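Local coordinates for S-adenosylmethionine dependent methyltransferase (PDB 3BKW), which probably transfers methyl groups from S-adenosylmethionine to an acceptor, with a Rossmann-like class I methyltransferase fold, at residues A[44-50]-A[66-72]; A[96-100]-A[116-121]; A[136-142]-A[237-243]; A[172-178]-A[190-196]. Residues are numbered along the deposited sequence.

Contact 1: residues A[44-50]-A[66-72]; sequences GLRIVDL and ASYVLGL
Two parallel strands, 46-50 and 68-72, run side by side with axes 4.6 Å apart and 13° between their directions. The register pairs R46 with Y68, I47 with V69, V48 with L70, D49 with G71 and L50 with L72, CA atoms 4.7 Å apart except 5.3 Å at the last pair. Toward 68-72, strand 46-50 bonds through its odd residues: I47 N donates to Y68 O (2.8 Å), I47 O accepts L70 N (2.8 Å), D49 N donates to L70 O (2.8 Å) and D49 O accepts L72 N (2.9 Å). Its even residues R46 and V48 turn their backbone to strand 108-114, bonding with D109, L110 and Y112; L50 O accepts S113 OG. This is the first beta-alpha-beta crossover of the Rossmann-like methyltransferase fold, with helix 56-63 packed on the face carrying I47, D49 and V69. Where the strands begin, the bonding loosens: L45 O takes weak hydrogen bonds from S67 N (2.9 Å) and Y68 N (3.3 Å). I47, chi1 m and chi2 t, sets CD1 3.6 Å from A66 CB. On the other face V48 (chi1 p) places CG2 4.1 Å from L72 CD1 and 4.2 Å from L70 CD2, while L50 CD2 lies 4.0 Å from L72 CD1. The R46 guanidinium leads away from 66-72 to a salt bridge with D109 and a hydrogen bond with S135.

Contact 2: residues A[96-100]-A[116-121]; sequences ADLDK and ALHYVE
L98 of 96-100 packs onto the 116-121 loop, and the backbones come closest at D99 and V120, CA to CA 5.8 Å. With chi1 m and chi2 t, L98 brings CD1 to 3.9 Å from A116 CB and 4.4 Å from L117 CD2, while L98 CB sits 4.0 Å from V120 CG2, V120 being t. Residues 117-119 make a 3-10 turn, with Y119 N bonded to A116 O and V120 N to L117 O, both at 3.1 Å. In 96-100, D97 (chi1 t, chi2 -7°) forms an Asx turn, its OD1 accepting D99 N at 3.1 Å. D99, chi1 m and chi2 -51°, swings its carboxylate to V120, OD1 lying 3.5 Å from V120 CA. Water carries the polar link: one molecule donates to D99 OD1 (2.7 Å) and Y119 O (3.2 Å) and accepts from E121 N (3.0 Å), and another donates to D99 OD2 and Y119 O, 2.7 Å each. The loops follow the C-terminal ends of parallel strands 91-95 and 108-114, the edge where Rossmann-like methyltransferases generally hold their cofactor. L126 of helix 123-133 packs on L98, L117 and V120, and F140 of strand 138-145 touches L117.

Contact 3: residues A[136-142]-A[237-243]; sequences PGGHFVF and LLVSARR
At P136 and G137 the chain turns a corner into strand 138-142, which pairs antiparallel with strand 237-242, axes 4.7 Å apart and directions 166° apart. P136 CA rests 3.7 Å from R243 CD. G137, at positive phi (83°), donates its N to the C-terminal carboxylate, R243 OXT, at 2.9 Å. G138 O accepts R243 N (2.9 Å). H139, in a non-hydrogen-bonded pair with R242, sets NE2 3.7 Å from R242 CG; E209 receives both the H139 NE2 hydrogen bond and a salt bridge from R242. F140 pairs with A241 through N to O and O to N bonds, 2.9 Å each, and its t rotamer carries the ring away from 237-243. V141 faces S240, CG2 to OG 3.7 Å. F142 repeats the pair of hydrogen bonds with V239, again 2.9 Å both ways, and its p rotamer lays the ring over V239, whose CB is 4.2 Å from the centroid in a CH-pi contact. Strand 236-242, the one reversed strand of the seven, lies between 138-145 and 207-213; this 3-2-1-4-5-7-6 order is the hallmark of class I methyltransferases. Strand 108-114 borders 138-142 on its other edge, while helix 32-38 covers the face of V141, L238 and S240.

Contact 4: residues A[172-178]-A[190-196]; sequences YLVEGPR and HHRTVGT. With EDO (1,2-ethanediol), chain D; EDO (1,2-ethanediol), chain C.
A small two-stranded antiparallel sheet runs into the N-terminus of helix 194-203. G176 and H191 form its hydrogen-bonded pair, G176 N to H191 O 3.1 Å and H191 N to G176 O 2.9 Å; phi/psi of 143°/-177° at G176 call for glycine. P177 faces H190 (CA to CA 4.5 Å). H191 (chi1 t) donates NE2 to Y172 O (2.7 Å) and points its ring edge at the Y172 face, a T-shaped pair with centroids 5.7 Å apart. E175 (m, t) reaches the helix N-cap, T193: OE2 accepts T193 N at 2.8 Å and T196 OG1 at 2.6 Å. R178 donates NH1 and NH2 to V174 O, 3.1 Å each, and NE to A151 O. Of two ethanediols, probably crystallisation additives, chain D bonds H191 O through O1 (2.7 Å) and H190 ND1 through O2 (2.8 Å); chain C accepts R192 NE at O1 (2.8 Å) and donates O2 to H190 O (2.7 Å). Y172 OH and G195 N, outside the strands, bond E213 of the second subunit.

In the fold
Contacts 1 and 3 belong to the same seven-stranded sheet, their centres 14 Å apart on either side of strand 108-114, and meet where L50 CD1 lies 4.2 Å from F140 CE1. Contact 2 lies beyond the C-terminal ends of the parallel strands, packing L98 on L50 and L117 on F140 and F142. Contacts 1, 2 and 3 open in that order along the chain; contact 4 is nested inside the long loop that contact 3 closes. It stands about 30 Å from contact 1, centre to centre, yet joins contact 2 through probable hydrogen bonds, H118 O to H190 N and V120 O to R192 NH2. A Rossmann-like core thus carries an inserted region that reaches the dimer partner.

Contact 1: residues A[44-50]-A[66-72]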
# COMPACT_ATOMS: atom_id res chain seq x y z
N GLY A 44 4.35 -14.90 25.99
CA GLY A 44 4.00 -16.30 25.81
C GLY A 44 4.08 -16.82 24.39
O GLY A 44 3.81 -18.01 24.16
N LEU A 45 4.51 -15.98 23.43
CA LEU A 45 4.52 -16.39 22.03
C LEU A 45 5.80 -17.11 21.62
O LEU A 45 6.86 -16.91 22.21
CB LEU A 45 4.33 -15.19 21.07
CG LEU A 45 3.06 -14.35 21.18
CD1 LEU A 45 3.00 -13.42 19.94
CD2 LEU A 45 1.80 -15.20 21.29
N ARG A 46 5.64 -17.93 20.59
CA ARG A 46 6.74 -18.60 19.90
C ARG A 46 7.01 -17.67 18.72
O ARG A 46 6.10 -17.37 17.94
CB ARG A 46 6.32 -19.96 19.42
CG ARG A 46 5.87 -20.89 20.56
CD ARG A 46 5.20 -22.10 19.98
NE ARG A 46 3.95 -21.71 19.32
CZ ARG A 46 3.28 -22.46 18.45
NH1 ARG A 46 3.66 -23.69 18.12
NH2 ARG A 46 2.18 -21.96 17.90
N ILE A 47 8.26 -17.20 18.61
CA ILE A 47 8.63 -16.18 17.63
C ILE A 47 9.83 -16.59 16.80
O ILE A 47 10.78 -17.18 17.33
CB ILE A 47 8.97 -14.85 18.36
CG1 ILE A 47 7.83 -14.41 19.29
CG2 ILE A 47 9.32 -13.73 17.34
CD1 ILE A 47 8.10 -13.14 20.11
N VAL A 48 9.79 -16.27 15.50
CA VAL A 48 10.95 -16.44 14.63
C VAL A 48 11.36 -15.06 14.11
O VAL A 48 10.49 -14.30 13.67
CB VAL A 48 10.74 -17.48 13.50
CG1 VAL A 48 9.55 -17.12 12.58
CG2 VAL A 48 12.03 -17.67 12.69
N ASP A 49 12.66 -14.76 14.16
CA ASP A 49 13.24 -13.52 13.69
C ASP A 49 14.04 -13.84 12.45
O ASP A 49 15.07 -14.51 12.54
CB ASP A 49 14.12 -12.91 14.79
CG ASP A 49 14.71 -11.57 14.41
OD1 ASP A 49 14.58 -11.16 13.24
OD2 ASP A 49 15.26 -10.90 15.29
N LEU A 50 13.56 -13.38 11.29
CA LEU A 50 14.20 -13.65 10.01
C LEU A 50 15.19 -12.55 9.68
O LEU A 50 14.79 -11.43 9.36
CB LEU A 50 13.15 -13.80 8.90
CG LEU A 50 12.01 -14.80 9.10
CD1 LEU A 50 10.96 -14.69 8.00
CD2 LEU A 50 12.54 -16.20 9.19
N ALA A 66 8.38 -13.54 25.68
CA ALA A 66 8.24 -14.55 24.64
C ALA A 66 8.64 -15.93 25.18
O ALA A 66 9.66 -16.05 25.86
CB ALA A 66 9.11 -14.20 23.41
N SER A 67 7.81 -16.94 24.92
CA SER A 67 8.10 -18.31 25.39
C SER A 67 9.30 -18.91 24.70
O SER A 67 10.08 -19.63 25.32
CB SER A 67 6.88 -19.25 25.26
OG SER A 67 6.52 -19.47 23.91
N TYR A 68 9.46 -18.60 23.41
CA TYR A 68 10.54 -19.14 22.61
C TYR A 68 10.83 -18.21 21.43
O TYR A 68 9.91 -17.73 20.79
CB TYR A 68 10.15 -20.53 22.09
CG TYR A 68 11.11 -21.12 21.07
CD1 TYR A 68 12.44 -21.39 21.43
CD2 TYR A 68 10.70 -21.42 19.76
CE1 TYR A 68 13.34 -21.93 20.50
CE2 TYR A 68 11.60 -21.98 18.82
CZ TYR A 68 12.92 -22.22 19.21
OH TYR A 68 13.82 -22.76 18.32
N VAL A 69 12.12 -17.97 21.18
CA VAL A 69 12.57 -17.13 20.06
C VAL A 69 13.63 -17.89 19.26
O VAL A 69 14.60 -18.39 19.83
CB VAL A 69 13.16 -15.76 20.51
CG1 VAL A 69 13.49 -14.91 19.28
CG2 VAL A 69 12.15 -15.02 21.39
N LEU A 70 13.41 -18.02 17.95
CA LEU A 70 14.37 -18.61 17.00
C LEU A 70 14.87 -17.44 16.16
O LEU A 70 14.09 -16.83 15.42
CB LEU A 70 13.71 -19.66 16.12
CG LEU A 70 14.60 -20.26 15.00
CD1 LEU A 70 15.87 -20.95 15.55
CD2 LEU A 70 13.77 -21.21 14.15
N GLY A 71 16.16 -17.13 16.28
CA GLY A 71 16.80 -16.07 15.51
C GLY A 71 17.59 -16.71 14.38
O GLY A 71 18.44 -17.56 14.63
N LEU A 72 17.30 -16.30 13.14
CA LEU A 72 17.96 -16.83 11.96
C LEU A 72 18.75 -15.75 11.21
O LEU A 72 18.23 -14.67 10.97
CB LEU A 72 16.94 -17.42 11.02
CG LEU A 72 16.05 -18.53 11.58
CD1 LEU A 72 15.11 -19.06 10.45
CD2 LEU A 72 16.86 -19.65 12.19

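Contact 2: residues A[96-100]-A[116-121]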
# COMPACT_ATOMS: atom_id res chain seq x y z
N ALA A 96 20.91 -19.67 8.69
CA ALA A 96 19.93 -19.93 7.63
C ALA A 96 20.07 -18.96 6.48
O ALA A 96 20.48 -17.81 6.67
CB ALA A 96 18.52 -19.87 8.18
N ASP A 97 19.72 -19.44 5.28
CA ASP A 97 19.73 -18.65 4.05
C ASP A 97 18.26 -18.35 3.78
O ASP A 97 17.50 -19.27 3.48
CB ASP A 97 20.33 -19.47 2.90
CG ASP A 97 20.40 -18.69 1.58
OD1 ASP A 97 19.89 -17.55 1.46
OD2 ASP A 97 21.00 -19.25 0.63
N LEU A 98 17.87 -17.09 3.89
CA LEU A 98 16.46 -16.71 3.66
C LEU A 98 15.95 -16.99 2.23
O LEU A 98 14.73 -17.10 2.03
CB LEU A 98 16.19 -15.26 4.05
CG LEU A 98 16.42 -14.85 5.51
CD1 LEU A 98 16.01 -13.38 5.68
CD2 LEU A 98 15.68 -15.73 6.53
N ASP A 99 16.86 -17.10 1.25
CA ASP A 99 16.51 -17.50 -0.12
C ASP A 99 16.17 -18.98 -0.24
O ASP A 99 15.56 -19.37 -1.22
CB ASP A 99 17.65 -17.20 -1.11
CG ASP A 99 17.87 -15.74 -1.31
OD1 ASP A 99 16.89 -15.02 -1.59
OD2 ASP A 99 19.04 -15.29 -1.25
N LYS A 100 16.59 -19.80 0.73
CA LYS A 100 16.33 -21.25 0.76
C LYS A 100 15.75 -21.63 2.12
O LYS A 100 16.08 -22.67 2.69
CB LYS A 100 17.65 -22.00 0.53
CG LYS A 100 18.43 -21.61 -0.72
CD LYS A 100 19.73 -22.38 -0.80
N ALA A 116 15.38 -7.16 5.94
CA ALA A 116 15.99 -8.35 5.32
C ALA A 116 15.33 -8.78 4.02
O ALA A 116 16.00 -9.25 3.13
CB ALA A 116 15.96 -9.53 6.31
N LEU A 117 14.00 -8.66 3.93
CA LEU A 117 13.26 -9.21 2.81
C LEU A 117 13.48 -8.52 1.48
O LEU A 117 13.31 -9.16 0.46
CB LEU A 117 11.78 -9.35 3.11
CG LEU A 117 11.38 -10.24 4.30
CD1 LEU A 117 9.89 -10.56 4.12
CD2 LEU A 117 12.18 -11.49 4.48
N HIS A 118 13.96 -7.27 1.50
CA HIS A 118 14.34 -6.60 0.25
C HIS A 118 15.56 -7.22 -0.44
O HIS A 118 15.84 -6.87 -1.58
CB HIS A 118 14.45 -5.08 0.36
CG HIS A 118 15.33 -4.60 1.46
ND1 HIS A 118 14.84 -4.22 2.68
CD2 HIS A 118 16.67 -4.46 1.53
CE1 HIS A 118 15.84 -3.83 3.45
NE2 HIS A 118 16.96 -3.99 2.79
N TYR A 119 16.28 -8.11 0.25
CA TYR A 119 17.40 -8.85 -0.35
C TYR A 119 17.04 -10.26 -0.86
O TYR A 119 17.88 -10.95 -1.43
CB TYR A 119 18.56 -8.95 0.65
CG TYR A 119 19.03 -7.60 1.15
CD1 TYR A 119 19.44 -6.60 0.25
CD2 TYR A 119 19.07 -7.30 2.51
CE1 TYR A 119 19.88 -5.33 0.69
CE2 TYR A 119 19.52 -6.03 2.97
CZ TYR A 119 19.92 -5.06 2.04
OH TYR A 119 20.34 -3.79 2.43
N VAL A 120 15.76 -10.64 -0.72
CA VAL A 120 15.26 -11.97 -1.11
C VAL A 120 14.64 -11.85 -2.49
O VAL A 120 13.67 -11.12 -2.63
CB VAL A 120 14.25 -12.51 -0.06
CG1 VAL A 120 13.64 -13.82 -0.52
CG2 VAL A 120 14.96 -12.70 1.29
N GLU A 121 15.15 -12.59 -3.48
CA GLU A 121 14.64 -12.50 -4.85
C GLU A 121 13.23 -13.05 -4.98
O GLU A 121 12.35 -12.37 -5.52
CB GLU A 121 15.57 -13.20 -5.83
CG GLU A 121 15.21 -12.96 -7.30
CD GLU A 121 16.28 -13.40 -8.28
OE1 GLU A 121 17.12 -14.26 -7.94
OE2 GLU A 121 16.27 -12.88 -9.42
O HOH W 1 18.03 -13.42 -3.45
O HOH W 2 19.48 -12.81 -0.29

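Contact 3: residues A[136-142]-A[237-243]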
# COMPACT_ATOMS: atom_id res chain seq x y z
N PRO A 136 -2.63 -20.93 13.12
CA PRO A 136 -3.80 -20.12 12.75
C PRO A 136 -3.94 -18.88 13.65
O PRO A 136 -3.75 -19.00 14.86
CB PRO A 136 -4.96 -21.10 12.94
CG PRO A 136 -4.35 -22.40 12.65
CD PRO A 136 -3.00 -22.35 13.27
N GLY A 137 -4.18 -17.72 13.04
CA GLY A 137 -4.25 -16.44 13.75
C GLY A 137 -2.90 -15.78 14.03
O GLY A 137 -2.85 -14.71 14.64
N GLY A 138 -1.81 -16.41 13.58
CA GLY A 138 -0.47 -15.87 13.79
C GLY A 138 -0.20 -14.69 12.88
O GLY A 138 -0.92 -14.50 11.90
N HIS A 139 0.85 -13.92 13.20
CA HIS A 139 1.21 -12.71 12.45
C HIS A 139 2.62 -12.73 11.88
O HIS A 139 3.47 -13.44 12.36
CB HIS A 139 1.06 -11.45 13.31
CG HIS A 139 -0.35 -11.14 13.68
ND1 HIS A 139 -0.94 -11.64 14.82
CD2 HIS A 139 -1.29 -10.39 13.06
CE1 HIS A 139 -2.19 -11.21 14.89
NE2 HIS A 139 -2.43 -10.45 13.84
N PHE A 140 2.79 -11.95 10.82
CA PHE A 140 4.07 -11.71 10.16
C PHE A 140 4.19 -10.20 10.09
O PHE A 140 3.36 -9.56 9.46
CB PHE A 140 4.09 -12.37 8.79
CG PHE A 140 5.38 -12.22 8.02
CD1 PHE A 140 6.63 -12.02 8.63
CD2 PHE A 140 5.35 -12.42 6.64
CE1 PHE A 140 7.81 -11.94 7.88
CE2 PHE A 140 6.52 -12.35 5.91
CZ PHE A 140 7.74 -12.11 6.52
N VAL A 141 5.19 -9.65 10.78
CA VAL A 141 5.40 -8.21 10.86
C VAL A 141 6.82 -7.94 10.39
O VAL A 141 7.79 -8.51 10.92
CB VAL A 141 5.19 -7.71 12.29
CG1 VAL A 141 5.47 -6.21 12.40
CG2 VAL A 141 3.78 -8.03 12.77
N PHE A 142 6.96 -7.12 9.35
CA PHE A 142 8.26 -6.86 8.79
C PHE A 142 8.45 -5.48 8.20
O PHE A 142 7.47 -4.82 7.81
CB PHE A 142 8.59 -7.95 7.74
CG PHE A 142 7.71 -7.92 6.50
CD1 PHE A 142 8.12 -7.21 5.37
CD2 PHE A 142 6.48 -8.61 6.44
CE1 PHE A 142 7.35 -7.18 4.19
CE2 PHE A 142 5.69 -8.59 5.25
CZ PHE A 142 6.13 -7.86 4.13
N LEU A 237 8.98 0.67 4.34
CA LEU A 237 7.62 0.14 4.30
C LEU A 237 7.51 -0.85 5.46
O LEU A 237 8.35 -1.75 5.57
CB LEU A 237 7.35 -0.58 2.97
CG LEU A 237 5.94 -1.18 2.81
CD1 LEU A 237 4.86 -0.07 2.77
CD2 LEU A 237 5.84 -2.09 1.58
N LEU A 238 6.49 -0.67 6.28
CA LEU A 238 6.21 -1.53 7.43
C LEU A 238 4.90 -2.25 7.15
O LEU A 238 3.89 -1.61 6.82
CB LEU A 238 6.13 -0.72 8.71
CG LEU A 238 7.22 0.33 8.95
CD1 LEU A 238 6.96 1.04 10.30
CD2 LEU A 238 8.62 -0.20 8.91
N VAL A 239 4.88 -3.58 7.27
CA VAL A 239 3.66 -4.35 7.03
C VAL A 239 3.41 -5.40 8.12
O VAL A 239 4.37 -6.04 8.59
CB VAL A 239 3.72 -5.13 5.66
CG1 VAL A 239 2.41 -5.89 5.40
CG2 VAL A 239 4.04 -4.21 4.49
N SER A 240 2.15 -5.52 8.53
CA SER A 240 1.66 -6.57 9.44
C SER A 240 0.60 -7.36 8.67
O SER A 240 -0.30 -6.76 8.09
CB SER A 240 1.00 -5.96 10.67
OG SER A 240 0.42 -6.98 11.48
N ALA A 241 0.72 -8.68 8.68
CA ALA A 241 -0.22 -9.58 8.00
C ALA A 241 -0.57 -10.70 8.97
O ALA A 241 0.25 -11.06 9.83
CB ALA A 241 0.38 -10.13 6.75
N ARG A 242 -1.79 -11.20 8.84
CA ARG A 242 -2.29 -12.26 9.70
C ARG A 242 -2.63 -13.48 8.87
O ARG A 242 -3.09 -13.35 7.74
CB ARG A 242 -3.54 -11.78 10.41
CG ARG A 242 -4.07 -12.72 11.47
CD ARG A 242 -5.38 -12.23 12.08
NE ARG A 242 -6.41 -12.04 11.04
CZ ARG A 242 -6.78 -10.87 10.49
NH1 ARG A 242 -6.24 -9.71 10.86
NH2 ARG A 242 -7.72 -10.87 9.54
N ARG A 243 -2.40 -14.67 9.41
CA ARG A 243 -2.82 -15.88 8.72
C ARG A 243 -4.01 -16.52 9.45
O ARG A 243 -4.66 -17.40 8.89
CB ARG A 243 -1.63 -16.82 8.52
CG ARG A 243 -1.16 -17.53 9.74
CD ARG A 243 -1.85 -18.87 9.89
NE ARG A 243 -1.25 -19.93 9.11
CZ ARG A 243 -1.87 -21.03 8.66
NH1 ARG A 243 -3.18 -21.23 8.79
NH2 ARG A 243 -1.16 -21.93 7.99
OXT ARG A 243 -4.35 -16.21 10.60
O HOH W 3 7.63 -4.17 4.53

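Contact 4: residues A[172-178]-A[190-196]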
# COMPACT_ATOMS: atom_id res chain seq x y z
N TYR A 172 9.83 3.48 -11.15
CA TYR A 172 9.10 2.93 -10.01
C TYR A 172 8.31 1.68 -10.37
O TYR A 172 8.21 0.75 -9.55
CB TYR A 172 8.17 3.98 -9.42
CG TYR A 172 7.42 3.55 -8.17
CD1 TYR A 172 7.96 3.75 -6.89
CD2 TYR A 172 6.15 2.98 -8.26
CE1 TYR A 172 7.25 3.39 -5.74
CE2 TYR A 172 5.42 2.61 -7.13
CZ TYR A 172 5.98 2.82 -5.86
OH TYR A 172 5.27 2.46 -4.73
N LEU A 173 7.77 1.63 -11.59
CA LEU A 173 6.98 0.47 -12.02
C LEU A 173 7.79 -0.62 -12.72
O LEU A 173 7.20 -1.64 -13.16
CB LEU A 173 5.79 0.91 -12.88
CG LEU A 173 4.67 1.75 -12.25
CD1 LEU A 173 4.11 1.06 -10.99
CD2 LEU A 173 5.06 3.19 -11.94
N VAL A 174 9.11 -0.43 -12.82
CA VAL A 174 9.99 -1.42 -13.45
C VAL A 174 10.61 -2.19 -12.29
O VAL A 174 11.53 -1.72 -11.65
CB VAL A 174 11.07 -0.79 -14.33
CG1 VAL A 174 11.89 -1.88 -15.01
CG2 VAL A 174 10.44 0.13 -15.34
N GLU A 175 10.09 -3.39 -12.04
CA GLU A 175 10.54 -4.20 -10.91
C GLU A 175 11.73 -5.03 -11.28
O GLU A 175 11.94 -5.35 -12.46
CB GLU A 175 9.39 -5.05 -10.39
CG GLU A 175 8.28 -4.21 -9.79
CD GLU A 175 7.11 -5.02 -9.28
OE1 GLU A 175 6.78 -6.09 -9.87
OE2 GLU A 175 6.50 -4.59 -8.30
N GLY A 176 12.52 -5.37 -10.27
CA GLY A 176 13.72 -6.17 -10.45
C GLY A 176 14.86 -5.76 -9.55
O GLY A 176 14.73 -4.86 -8.73
N PRO A 177 16.02 -6.42 -9.73
CA PRO A 177 17.19 -6.12 -8.95
C PRO A 177 17.71 -4.70 -9.14
O PRO A 177 17.68 -4.19 -10.26
CB PRO A 177 18.25 -7.10 -9.48
CG PRO A 177 17.55 -8.09 -10.24
CD PRO A 177 16.27 -7.52 -10.69
N ARG A 178 18.14 -4.09 -8.05
CA ARG A 178 18.78 -2.79 -8.06
C ARG A 178 20.18 -2.97 -7.47
O ARG A 178 20.34 -3.60 -6.42
CB ARG A 178 18.00 -1.78 -7.23
CG ARG A 178 16.63 -1.43 -7.79
CD ARG A 178 16.74 -0.69 -9.09
NE ARG A 178 15.52 0.01 -9.47
CZ ARG A 178 14.47 -0.50 -10.12
NH1 ARG A 178 14.41 -1.80 -10.43
NH2 ARG A 178 13.45 0.30 -10.41
N HIS A 190 15.89 -5.94 -4.18
CA HIS A 190 14.84 -6.28 -5.14
C HIS A 190 13.72 -5.30 -5.02
O HIS A 190 13.00 -5.26 -4.03
CB HIS A 190 14.40 -7.72 -4.90
CG HIS A 190 15.52 -8.67 -5.15
ND1 HIS A 190 15.85 -9.12 -6.41
CD2 HIS A 190 16.49 -9.12 -4.32
CE1 HIS A 190 16.92 -9.88 -6.33
NE2 HIS A 190 17.33 -9.90 -5.08
N HIS A 191 13.60 -4.48 -6.07
CA HIS A 191 12.59 -3.47 -6.14
C HIS A 191 11.27 -4.09 -6.51
O HIS A 191 11.14 -4.73 -7.56
CB HIS A 191 12.95 -2.38 -7.14
CG HIS A 191 11.88 -1.36 -7.30
ND1 HIS A 191 11.51 -0.49 -6.29
CD2 HIS A 191 11.08 -1.08 -8.35
CE1 HIS A 191 10.53 0.28 -6.72
NE2 HIS A 191 10.25 -0.06 -7.97
N ARG A 192 10.30 -3.92 -5.61
CA ARG A 192 8.93 -4.40 -5.80
C ARG A 192 8.05 -3.29 -5.28
O ARG A 192 8.32 -2.74 -4.19
CB ARG A 192 8.66 -5.68 -5.00
CG ARG A 192 9.31 -6.93 -5.59
CD ARG A 192 9.08 -8.16 -4.71
NE ARG A 192 9.97 -8.19 -3.54
CZ ARG A 192 11.08 -8.94 -3.39
NH1 ARG A 192 11.49 -9.81 -4.32
NH2 ARG A 192 11.75 -8.86 -2.24
N THR A 193 6.97 -2.99 -6.00
CA THR A 193 6.04 -1.93 -5.59
C THR A 193 5.27 -2.38 -4.34
O THR A 193 5.25 -3.57 -4.00
CB THR A 193 5.05 -1.60 -6.73
OG1 THR A 193 4.18 -2.72 -6.95
CG2 THR A 193 5.78 -1.21 -8.06
N VAL A 194 4.63 -1.43 -3.65
CA VAL A 194 3.80 -1.76 -2.47
C VAL A 194 2.71 -2.77 -2.87
O VAL A 194 2.49 -3.76 -2.19
CB VAL A 194 3.14 -0.50 -1.82
CG1 VAL A 194 2.28 -0.89 -0.60
CG2 VAL A 194 4.19 0.55 -1.42
N GLY A 195 2.04 -2.52 -4.00
CA GLY A 195 1.00 -3.45 -4.48
C GLY A 195 1.52 -4.85 -4.71
O GLY A 195 0.88 -5.82 -4.31
N THR A 196 2.68 -4.97 -5.34
CA THR A 196 3.28 -6.29 -5.58
C THR A 196 3.51 -7.04 -4.26
O THR A 196 3.18 -8.20 -4.13
CB THR A 196 4.58 -6.16 -6.37
OG1 THR A 196 4.27 -5.68 -7.69
CG2 THR A 196 5.33 -7.50 -6.46
C1 EDO D . 11.63 -8.62 -8.25
O1 EDO D . 11.90 -7.32 -7.74
C2 EDO D . 12.82 -9.53 -7.95
O2 EDO D . 14.03 -9.01 -8.52
C1 EDO C . 9.50 -6.27 -0.46
O1 EDO C . 8.66 -7.03 -1.36
C2 EDO C . 10.33 -5.21 -1.20
O2 EDO C . 11.47 -5.77 -1.84